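Local coordinates for sister chromatid cohesion protein (Chaetomium thermophilum, PDB 5T8V), which probably helps load cohesin onto chromatin, this chain being the C-terminal, HEAT-repeat part of the Scc2/Nipped-B loader, at residues A[274-279]-A[380-385]; A[954-959]-A[963-968]; A[725-730]-A[780-785]. All blocks are in the same frame, centred on the assembly; numbering follows the deposited sequence.

Three contacts lie in series along the solenoid, too far apart to touch. Contact 1 is partly buried and joins helices 272-282 and 357-391 through aliphatic side chains, with a carboxylate beside a phenyl ring. Contact 3 is buried and also pairs two helices, 723-735 and 773-786, but with small residues that let the axes come nearer; these axes also cross more steeply. Contact 2, at the surface, ties the end of helix 940-960 to the loop that follows it, and only here does a hydrogen bond join the two segments. Contacts 2 and 3 share one side of the chain's centre, with contact 1 on the other; the centres of contacts 1 and 2 are about 109 Å apart.

Contact 1 of 3, residues A[274-279]-A[380-385]; sequences GIIDEI and SYVIKF
In the all-helical solenoid of this HEAT-repeat protein, helix 272-282 packs on helix 357-391 through Ile276 and Asp277 on one side and Tyr381, Val382 and Phe385 on the other. The short axes run roughly parallel, crossing at -38° and 9.7 Å apart at their closest, a spacing that leaves room for medium-sized side chains. Ile276 points at the partner helix and touches it with both branches: CG2 meets Val382 CG2 at 3.8 Å, and CD1 lies 4.0 Å from Tyr381 CB, near the plane of the tyrosine ring at its edge. Carrying CG1 beside the backbone N (chi1 -69°) sets CD1 close to both Tyr381 CB and the Val382 methyl that CG2 meets; the Ile276 side chain crosses those of Tyr381 and Val382 at about a right angle. Phe265 and Leu313 also touch Ile276, while Ile310 and Leu427 touch Val382, joining this pair to the hydrophobic interior. Farther along, the ring of Phe385 lies obliquely beside the Asp277 carboxylate, their planes 35° apart, and also touches Leu280 and Thr281. An alanine in place of Phe385 would take away the ring and would probably leave a gap alongside Asp277, whose carboxylate could then turn more freely. As it stands, the ring meets Asp277 twice: CD1 is 3.8 Å from the carboxylate OD1, and CZ is 4.0 Å from the backbone O.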
loop_
_atom_site.group_PDB
_atom_site.type_symbol
_atom_site.label_atom_id
_atom_site.label_comp_id
_atom_site.label_asym_id
_atom_site.label_seq_id
_atom_site.Cartn_x
_atom_site.Cartn_y
_atom_site.Cartn_z
ATOM N N GLY A 274 41.837 -7.945 1.931
ATOM C CA GLY A 274 41.985 -8.870 3.034
ATOM C C GLY A 274 41.642 -8.208 4.350
ATOM O O GLY A 274 40.765 -8.675 5.086
ATOM N N ILE A 275 42.320 -7.099 4.643
ATOM C CA ILE A 275 42.128 -6.368 5.889
ATOM C C ILE A 275 40.636 -6.172 6.121
ATOM O O ILE A 275 40.063 -6.722 7.071
ATOM C CB ILE A 275 42.875 -5.022 5.852
ATOM C CG1 ILE A 275 44.382 -5.265 5.756
ATOM C CG2 ILE A 275 42.551 -4.185 7.084
ATOM C CD1 ILE A 275 45.178 -4.041 5.376
ATOM N N ILE A 276 40.000 -5.401 5.239
ATOM C CA ILE A 276 38.562 -5.171 5.293
ATOM C C ILE A 276 37.868 -6.488 5.600
ATOM O O ILE A 276 37.156 -6.607 6.605
ATOM C CB ILE A 276 38.046 -4.561 3.977
ATOM C CG1 ILE A 276 38.567 -3.129 3.826
ATOM C CG2 ILE A 276 36.517 -4.582 3.930
ATOM C CD1 ILE A 276 38.287 -2.503 2.479
ATOM N N ASP A 277 38.102 -7.493 4.754
ATOM C CA ASP A 277 37.418 -8.771 4.914
ATOM C C ASP A 277 37.507 -9.255 6.355
ATOM O O ASP A 277 36.486 -9.490 7.010
ATOM C CB ASP A 277 38.003 -9.807 3.953
ATOM C CG ASP A 277 37.389 -9.726 2.565
ATOM O OD1 ASP A 277 36.867 -8.649 2.201
ATOM O OD2 ASP A 277 37.429 -10.741 1.836
ATOM N N GLU A 278 38.726 -9.374 6.885
ATOM C CA GLU A 278 38.847 -9.921 8.231
ATOM C C GLU A 278 38.203 -8.992 9.252
ATOM O O GLU A 278 37.522 -9.455 10.175
ATOM C CB GLU A 278 40.311 -10.208 8.576
ATOM C CG GLU A 278 41.291 -9.078 8.351
ATOM C CD GLU A 278 42.731 -9.537 8.500
ATOM O OE1 GLU A 278 42.949 -10.747 8.731
ATOM O OE2 GLU A 278 43.645 -8.691 8.383
ATOM N N ILE A 279 38.361 -7.677 9.077
ATOM C CA ILE A 279 37.706 -6.740 9.984
ATOM C C ILE A 279 36.205 -6.976 9.994
ATOM O O ILE A 279 35.551 -6.821 11.033
ATOM C CB ILE A 279 38.049 -5.285 9.600
ATOM C CG1 ILE A 279 39.497 -4.968 9.983
ATOM C CG2 ILE A 279 37.093 -4.298 10.278
ATOM C CD1 ILE A 279 39.986 -3.616 9.509
ATOM N N SER A 380 33.690 -0.883 -2.812
ATOM C CA SER A 380 33.106 -2.077 -3.408
ATOM C C SER A 380 33.559 -3.340 -2.688
ATOM O O SER A 380 32.781 -4.290 -2.580
ATOM C CB SER A 380 33.452 -2.160 -4.892
ATOM O OG SER A 380 34.823 -2.448 -5.077
ATOM N N TYR A 381 34.804 -3.385 -2.201
ATOM C CA TYR A 381 35.197 -4.480 -1.318
ATOM C C TYR A 381 34.196 -4.622 -0.179
ATOM O O TYR A 381 33.632 -5.703 0.053
ATOM C CB TYR A 381 36.604 -4.248 -0.754
ATOM C CG TYR A 381 37.733 -4.258 -1.767
ATOM C CD1 TYR A 381 37.633 -4.971 -2.953
ATOM C CD2 TYR A 381 38.910 -3.556 -1.526
ATOM C CE1 TYR A 381 38.673 -4.981 -3.872
ATOM C CE2 TYR A 381 39.948 -3.558 -2.439
ATOM C CZ TYR A 381 39.825 -4.272 -3.609
ATOM O OH TYR A 381 40.856 -4.277 -4.521
ATOM N N VAL A 382 33.940 -3.518 0.527
ATOM C CA VAL A 382 33.018 -3.558 1.661
ATOM C C VAL A 382 31.648 -4.069 1.218
ATOM O O VAL A 382 31.140 -5.078 1.727
ATOM C CB VAL A 382 32.912 -2.170 2.316
ATOM C CG1 VAL A 382 31.950 -2.205 3.498
ATOM C CG2 VAL A 382 34.282 -1.679 2.759
ATOM N N ILE A 383 31.032 -3.375 0.258
ATOM C CA ILE A 383 29.647 -3.669 -0.105
ATOM C C ILE A 383 29.517 -5.099 -0.614
ATOM O O ILE A 383 28.605 -5.839 -0.221
ATOM C CB ILE A 383 29.143 -2.647 -1.141
ATOM C CG1 ILE A 383 29.191 -1.231 -0.555
ATOM C CG2 ILE A 383 27.735 -2.989 -1.613
ATOM C CD1 ILE A 383 28.372 -1.037 0.715
ATOM N N LYS A 384 30.425 -5.510 -1.498
ATOM C CA LYS A 384 30.411 -6.881 -1.992
ATOM C C LYS A 384 30.453 -7.871 -0.840
ATOM O O LYS A 384 29.691 -8.845 -0.813
ATOM C CB LYS A 384 31.587 -7.114 -2.941
ATOM C CG LYS A 384 31.314 -6.685 -4.374
ATOM C CD LYS A 384 32.603 -6.433 -5.149
ATOM C CE LYS A 384 33.453 -7.690 -5.285
ATOM N NZ LYS A 384 34.808 -7.382 -5.830
ATOM N N PHE A 385 31.328 -7.636 0.138
ATOM C CA PHE A 385 31.416 -8.574 1.252
ATOM C C PHE A 385 30.097 -8.644 2.018
ATOM O O PHE A 385 29.502 -9.723 2.163
ATOM C CB PHE A 385 32.563 -8.186 2.183
ATOM C CG PHE A 385 32.860 -9.222 3.224
ATOM C CD1 PHE A 385 33.549 -10.375 2.891
ATOM C CD2 PHE A 385 32.444 -9.049 4.533
ATOM C CE1 PHE A 385 33.820 -11.336 3.844
ATOM C CE2 PHE A 385 32.717 -10.007 5.492
ATOM C CZ PHE A 385 33.405 -11.151 5.145
#

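Contact 2 of 3, residues A[954-959]-A[963-968]; sequences QKTRAS and QPLDQL
Thr956 and Leu965 form the close-packed part of this contact, their side chains crossing at about a right angle. Leu965 CD2 sits 3.9 Å from Thr956 CG2 and 4.0 Å from Thr956 O, so a single methyl covers both the threonine branch and the adjoining helix backbone. With OG1 beside the backbone N (chi1 -52°), the CG2 methyl of Thr956 is left facing the leucine while OG1 bonds back to Gly952 O. Phe973 and Ile970 of helix 969-986 extend this apolar patch, Phe973 against Thr956 and Ile970 against Leu965, and Trp1024 also touches the leucine. The contact belongs to the loop joining two successive helices of the solenoid: the chain leaves helix 940-960, bends at Pro964 with the geometry of an inverse gamma turn, and enters helix 969-986. Asp966 precedes that second helix and caps it through a weak bond from Leu968 N to OD1, while its OD2 forms a salt bridge with Lys969. Toward solvent the contact is looser. Here Gln963 N donates to Ser959 O at 3.3 Å, nearly in line with the carbonyl (C=O...N 168°) but bent at the hydrogen (138°). The exposed side chain of Gln963 comes no closer than 4.6 Å to residues 954-959, and the CB of Pro964 points away from the helix.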
loop_
_atom_site.group_PDB
_atom_site.type_symbol
_atom_site.label_atom_id
_atom_site.label_comp_id
_atom_site.label_asym_id
_atom_site.label_seq_id
_atom_site.Cartn_x
_atom_site.Cartn_y
_atom_site.Cartn_z
ATOM N N GLN A 954 -70.851 3.225 -18.670
ATOM C CA GLN A 954 -71.939 2.610 -19.427
ATOM C C GLN A 954 -72.534 3.566 -20.457
ATOM O O GLN A 954 -73.091 3.105 -21.462
ATOM C CB GLN A 954 -73.026 2.065 -18.492
ATOM C CG GLN A 954 -73.459 2.955 -17.337
ATOM C CD GLN A 954 -74.239 2.178 -16.291
ATOM O OE1 GLN A 954 -74.360 0.956 -16.369
ATOM N NE2 GLN A 954 -74.766 2.884 -15.302
ATOM N N LYS A 955 -72.405 4.879 -20.250
ATOM C CA LYS A 955 -72.710 5.821 -21.323
ATOM C C LYS A 955 -71.741 5.644 -22.485
ATOM O O LYS A 955 -72.126 5.779 -23.652
ATOM C CB LYS A 955 -72.659 7.262 -20.807
ATOM C CG LYS A 955 -73.772 7.664 -19.832
ATOM C CD LYS A 955 -75.159 7.329 -20.352
ATOM C CE LYS A 955 -75.663 6.012 -19.766
ATOM N NZ LYS A 955 -76.947 5.575 -20.378
ATOM N N THR A 956 -70.476 5.338 -22.183
ATOM C CA THR A 956 -69.514 5.054 -23.244
ATOM C C THR A 956 -69.927 3.822 -24.036
ATOM O O THR A 956 -69.841 3.810 -25.267
ATOM C CB THR A 956 -68.112 4.865 -22.660
ATOM O OG1 THR A 956 -67.783 5.975 -21.815
ATOM C CG2 THR A 956 -67.080 4.763 -23.773
ATOM N N ARG A 957 -70.372 2.768 -23.347
ATOM C CA ARG A 957 -70.885 1.597 -24.054
ATOM C C ARG A 957 -72.063 1.971 -24.951
ATOM O O ARG A 957 -72.062 1.691 -26.162
ATOM C CB ARG A 957 -71.287 0.519 -23.044
ATOM C CG ARG A 957 -72.294 -0.489 -23.568
ATOM C CD ARG A 957 -72.168 -1.835 -22.873
ATOM N NE ARG A 957 -73.170 -2.781 -23.364
ATOM C CZ ARG A 957 -73.055 -4.105 -23.313
ATOM N NH1 ARG A 957 -71.970 -4.671 -22.799
ATOM N NH2 ARG A 957 -74.031 -4.867 -23.789
ATOM N N ALA A 958 -73.077 2.619 -24.369
ATOM C CA ALA A 958 -74.239 3.038 -25.147
ATOM C C ALA A 958 -73.823 3.813 -26.390
ATOM O O ALA A 958 -74.389 3.620 -27.472
ATOM C CB ALA A 958 -75.172 3.884 -24.277
ATOM N N SER A 959 -72.827 4.692 -26.257
ATOM C CA SER A 959 -72.341 5.434 -27.414
ATOM C C SER A 959 -71.694 4.503 -28.428
ATOM O O SER A 959 -71.945 4.617 -29.633
ATOM C CB SER A 959 -71.349 6.507 -26.969
ATOM O OG SER A 959 -70.846 7.219 -28.083
ATOM N N GLN A 963 -71.940 4.910 -32.899
ATOM C CA GLN A 963 -70.764 5.123 -33.730
ATOM C C GLN A 963 -69.538 4.497 -33.069
ATOM O O GLN A 963 -69.461 4.438 -31.839
ATOM C CB GLN A 963 -70.495 6.614 -33.972
ATOM C CG GLN A 963 -71.548 7.316 -34.816
ATOM C CD GLN A 963 -72.677 7.898 -33.987
ATOM O OE1 GLN A 963 -72.648 7.851 -32.757
ATOM N NE2 GLN A 963 -73.680 8.452 -34.660
ATOM N N PRO A 964 -68.559 4.025 -33.856
ATOM C CA PRO A 964 -67.352 3.435 -33.255
ATOM C C PRO A 964 -66.513 4.417 -32.448
ATOM O O PRO A 964 -65.320 4.580 -32.718
ATOM C CB PRO A 964 -66.572 2.921 -34.474
ATOM C CG PRO A 964 -67.589 2.734 -35.529
ATOM C CD PRO A 964 -68.595 3.816 -35.315
ATOM N N LEU A 965 -67.112 5.066 -31.448
ATOM C CA LEU A 965 -66.365 5.955 -30.566
ATOM C C LEU A 965 -65.599 7.005 -31.364
ATOM O O LEU A 965 -65.940 7.294 -32.516
ATOM C CB LEU A 965 -65.403 5.138 -29.696
ATOM C CG LEU A 965 -66.048 4.107 -28.773
ATOM C CD1 LEU A 965 -64.997 3.154 -28.229
ATOM C CD2 LEU A 965 -66.776 4.802 -27.632
ATOM N N ASP A 966 -64.572 7.587 -30.753
ATOM C CA ASP A 966 -63.673 8.523 -31.416
ATOM C C ASP A 966 -62.451 8.678 -30.521
ATOM O O ASP A 966 -62.403 8.147 -29.410
ATOM C CB ASP A 966 -64.343 9.874 -31.684
ATOM C CG ASP A 966 -64.978 10.471 -30.443
ATOM O OD1 ASP A 966 -64.627 10.039 -29.325
ATOM O OD2 ASP A 966 -65.826 11.377 -30.585
ATOM N N GLN A 967 -61.458 9.414 -31.019
ATOM C CA GLN A 967 -60.219 9.570 -30.269
ATOM C C GLN A 967 -60.412 10.328 -28.961
ATOM O O GLN A 967 -59.497 10.335 -28.130
ATOM C CB GLN A 967 -59.172 10.283 -31.129
ATOM C CG GLN A 967 -57.739 9.915 -30.785
ATOM C CD GLN A 967 -57.451 8.442 -31.014
ATOM O OE1 GLN A 967 -57.741 7.900 -32.079
ATOM N NE2 GLN A 967 -56.888 7.784 -30.006
ATOM N N LEU A 968 -61.570 10.953 -28.753
ATOM C CA LEU A 968 -61.849 11.710 -27.538
ATOM C C LEU A 968 -62.630 10.910 -26.506
ATOM O O LEU A 968 -62.314 10.975 -25.315
ATOM C CB LEU A 968 -62.623 12.987 -27.883
ATOM C CG LEU A 968 -63.137 13.824 -26.708
ATOM C CD1 LEU A 968 -62.018 14.162 -25.736
ATOM C CD2 LEU A 968 -63.797 15.095 -27.218
#

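Contact 3 of 3, residues A[725-730]-A[780-785]; sequences LRSAIA and MVQTVK
Van der Waals contact between small side chains carries most of the meeting of Ser727 and Ala730 with Thr783, where helix 723-735 crosses helix 773-786 within the PDS5-like region of the HEAT-repeat solenoid. The Ala730 methyl abuts the fork of Thr783, CB lying 3.7 Å from both CG2 and OG1, and OG1 also lies over the backbone of the first helix, 3.6 Å from Ser727 CA. With so little bulk between them, the CA atoms of Ser727 and Thr783 come to 4.7 Å, and the short axes to 8.5 Å at a crossing of -57°. Trp756 covers both Ala730 and Thr783 from a neighbouring loop. The polar groups look mainly inward, to their own helices: Thr783 OG1, set beside its backbone N (chi1 -57°), bonds to Leu779 O, while Ser727 OG bonds to Val724 O and Arg723 O. Gln782 NE2 approaches that hydroxyl only to 4.0 Å, without a bond. Just beyond the first segment, Asn731 ND2 does bond across, to Thr783 O. Because both buried hydroxyls are satisfied by carbonyls of the preceding turn, the two helices can press together through CH groups and an oxygen that already has its partner.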
loop_
_atom_site.group_PDB
_atom_site.type_symbol
_atom_site.label_atom_id
_atom_site.label_comp_id
_atom_site.label_asym_id
_atom_site.label_seq_id
_atom_site.Cartn_x
_atom_site.Cartn_y
_atom_site.Cartn_z
ATOM N N LEU A 725 -18.936 17.616 -1.370
ATOM C CA LEU A 725 -18.297 16.469 -0.735
ATOM C C LEU A 725 -19.230 15.827 0.282
ATOM O O LEU A 725 -19.642 14.676 0.123
ATOM C CB LEU A 725 -16.993 16.888 -0.055
ATOM C CG LEU A 725 -15.795 17.300 -0.910
ATOM C CD1 LEU A 725 -14.555 17.325 -0.028
ATOM C CD2 LEU A 725 -15.591 16.383 -2.114
ATOM N N ARG A 726 -19.579 16.569 1.337
ATOM C CA ARG A 726 -20.398 16.010 2.409
ATOM C C ARG A 726 -21.628 15.296 1.860
ATOM O O ARG A 726 -21.980 14.206 2.325
ATOM C CB ARG A 726 -20.811 17.117 3.382
ATOM C CG ARG A 726 -19.750 17.462 4.419
ATOM C CD ARG A 726 -20.215 18.578 5.342
ATOM N NE ARG A 726 -19.365 18.711 6.522
ATOM C CZ ARG A 726 -19.523 19.643 7.460
ATOM N NH1 ARG A 726 -20.499 20.536 7.360
ATOM N NH2 ARG A 726 -18.702 19.684 8.499
ATOM N N SER A 727 -22.290 15.889 0.865
ATOM C CA SER A 727 -23.484 15.264 0.304
ATOM C C SER A 727 -23.145 13.962 -0.414
ATOM O O SER A 727 -23.892 12.983 -0.313
ATOM C CB SER A 727 -24.190 16.235 -0.643
ATOM O OG SER A 727 -23.355 16.596 -1.728
ATOM N N ALA A 728 -22.026 13.927 -1.143
ATOM C CA ALA A 728 -21.625 12.689 -1.810
ATOM C C ALA A 728 -21.276 11.605 -0.794
ATOM O O ALA A 728 -21.687 10.444 -0.938
ATOM C CB ALA A 728 -20.442 12.960 -2.739
ATOM N N ILE A 729 -20.507 11.968 0.236
ATOM C CA ILE A 729 -20.200 11.049 1.333
ATOM C C ILE A 729 -21.489 10.461 1.891
ATOM O O ILE A 729 -21.665 9.239 1.960
ATOM C CB ILE A 729 -19.407 11.769 2.439
ATOM C CG1 ILE A 729 -18.141 12.449 1.894
ATOM C CG2 ILE A 729 -19.047 10.797 3.561
ATOM C CD1 ILE A 729 -17.100 11.510 1.372
ATOM N N ALA A 730 -22.410 11.335 2.304
ATOM C CA ALA A 730 -23.643 10.873 2.932
ATOM C C ALA A 730 -24.449 9.998 1.984
ATOM O O ALA A 730 -25.095 9.035 2.415
ATOM C CB ALA A 730 -24.474 12.067 3.398
ATOM N N MET A 780 -28.991 17.454 4.131
ATOM C CA MET A 780 -29.926 16.364 3.873
ATOM C C MET A 780 -30.621 16.551 2.530
ATOM O O MET A 780 -30.687 15.622 1.718
ATOM C CB MET A 780 -30.950 16.275 5.004
ATOM C CG MET A 780 -30.344 15.939 6.355
ATOM S SD MET A 780 -31.586 15.723 7.637
ATOM C CE MET A 780 -32.293 14.161 7.147
ATOM N N VAL A 781 -31.141 17.755 2.278
ATOM C CA VAL A 781 -31.826 18.022 1.016
ATOM C C VAL A 781 -30.902 17.723 -0.158
ATOM O O VAL A 781 -31.276 17.016 -1.101
ATOM C CB VAL A 781 -32.335 19.475 0.979
ATOM C CG1 VAL A 781 -32.960 19.796 -0.373
ATOM C CG2 VAL A 781 -33.347 19.709 2.087
ATOM N N GLN A 782 -29.682 18.261 -0.120
ATOM C CA GLN A 782 -28.724 17.985 -1.184
ATOM C C GLN A 782 -28.468 16.491 -1.318
ATOM O O GLN A 782 -28.366 15.968 -2.436
ATOM C CB GLN A 782 -27.413 18.723 -0.919
ATOM C CG GLN A 782 -27.435 20.197 -1.298
ATOM C CD GLN A 782 -26.073 20.860 -1.168
ATOM O OE1 GLN A 782 -25.955 21.950 -0.608
ATOM N NE2 GLN A 782 -25.037 20.208 -1.692
ATOM N N THR A 783 -28.369 15.783 -0.191
ATOM C CA THR A 783 -28.046 14.360 -0.241
ATOM C C THR A 783 -29.158 13.559 -0.911
ATOM O O THR A 783 -28.883 12.694 -1.749
ATOM C CB THR A 783 -27.777 13.833 1.169
ATOM O OG1 THR A 783 -26.716 14.590 1.768
ATOM C CG2 THR A 783 -27.380 12.357 1.132
ATOM N N VAL A 784 -30.419 13.825 -0.559
ATOM C CA VAL A 784 -31.513 13.066 -1.160
ATOM C C VAL A 784 -31.723 13.490 -2.608
ATOM O O VAL A 784 -32.051 12.664 -3.469
ATOM C CB VAL A 784 -32.804 13.213 -0.330
ATOM C CG1 VAL A 784 -32.551 12.830 1.122
ATOM C CG2 VAL A 784 -33.369 14.626 -0.429
ATOM N N LYS A 785 -31.539 14.779 -2.903
ATOM C CA LYS A 785 -31.646 15.241 -4.283
ATOM C C LYS A 785 -30.553 14.642 -5.154
ATOM O O LYS A 785 -30.742 14.489 -6.366
ATOM C CB LYS A 785 -31.586 16.769 -4.335
ATOM C CG LYS A 785 -31.265 17.339 -5.715
ATOM C CD LYS A 785 -31.805 18.754 -5.872
ATOM C CE LYS A 785 -31.245 19.447 -7.106
ATOM N NZ LYS A 785 -29.923 20.095 -6.843
#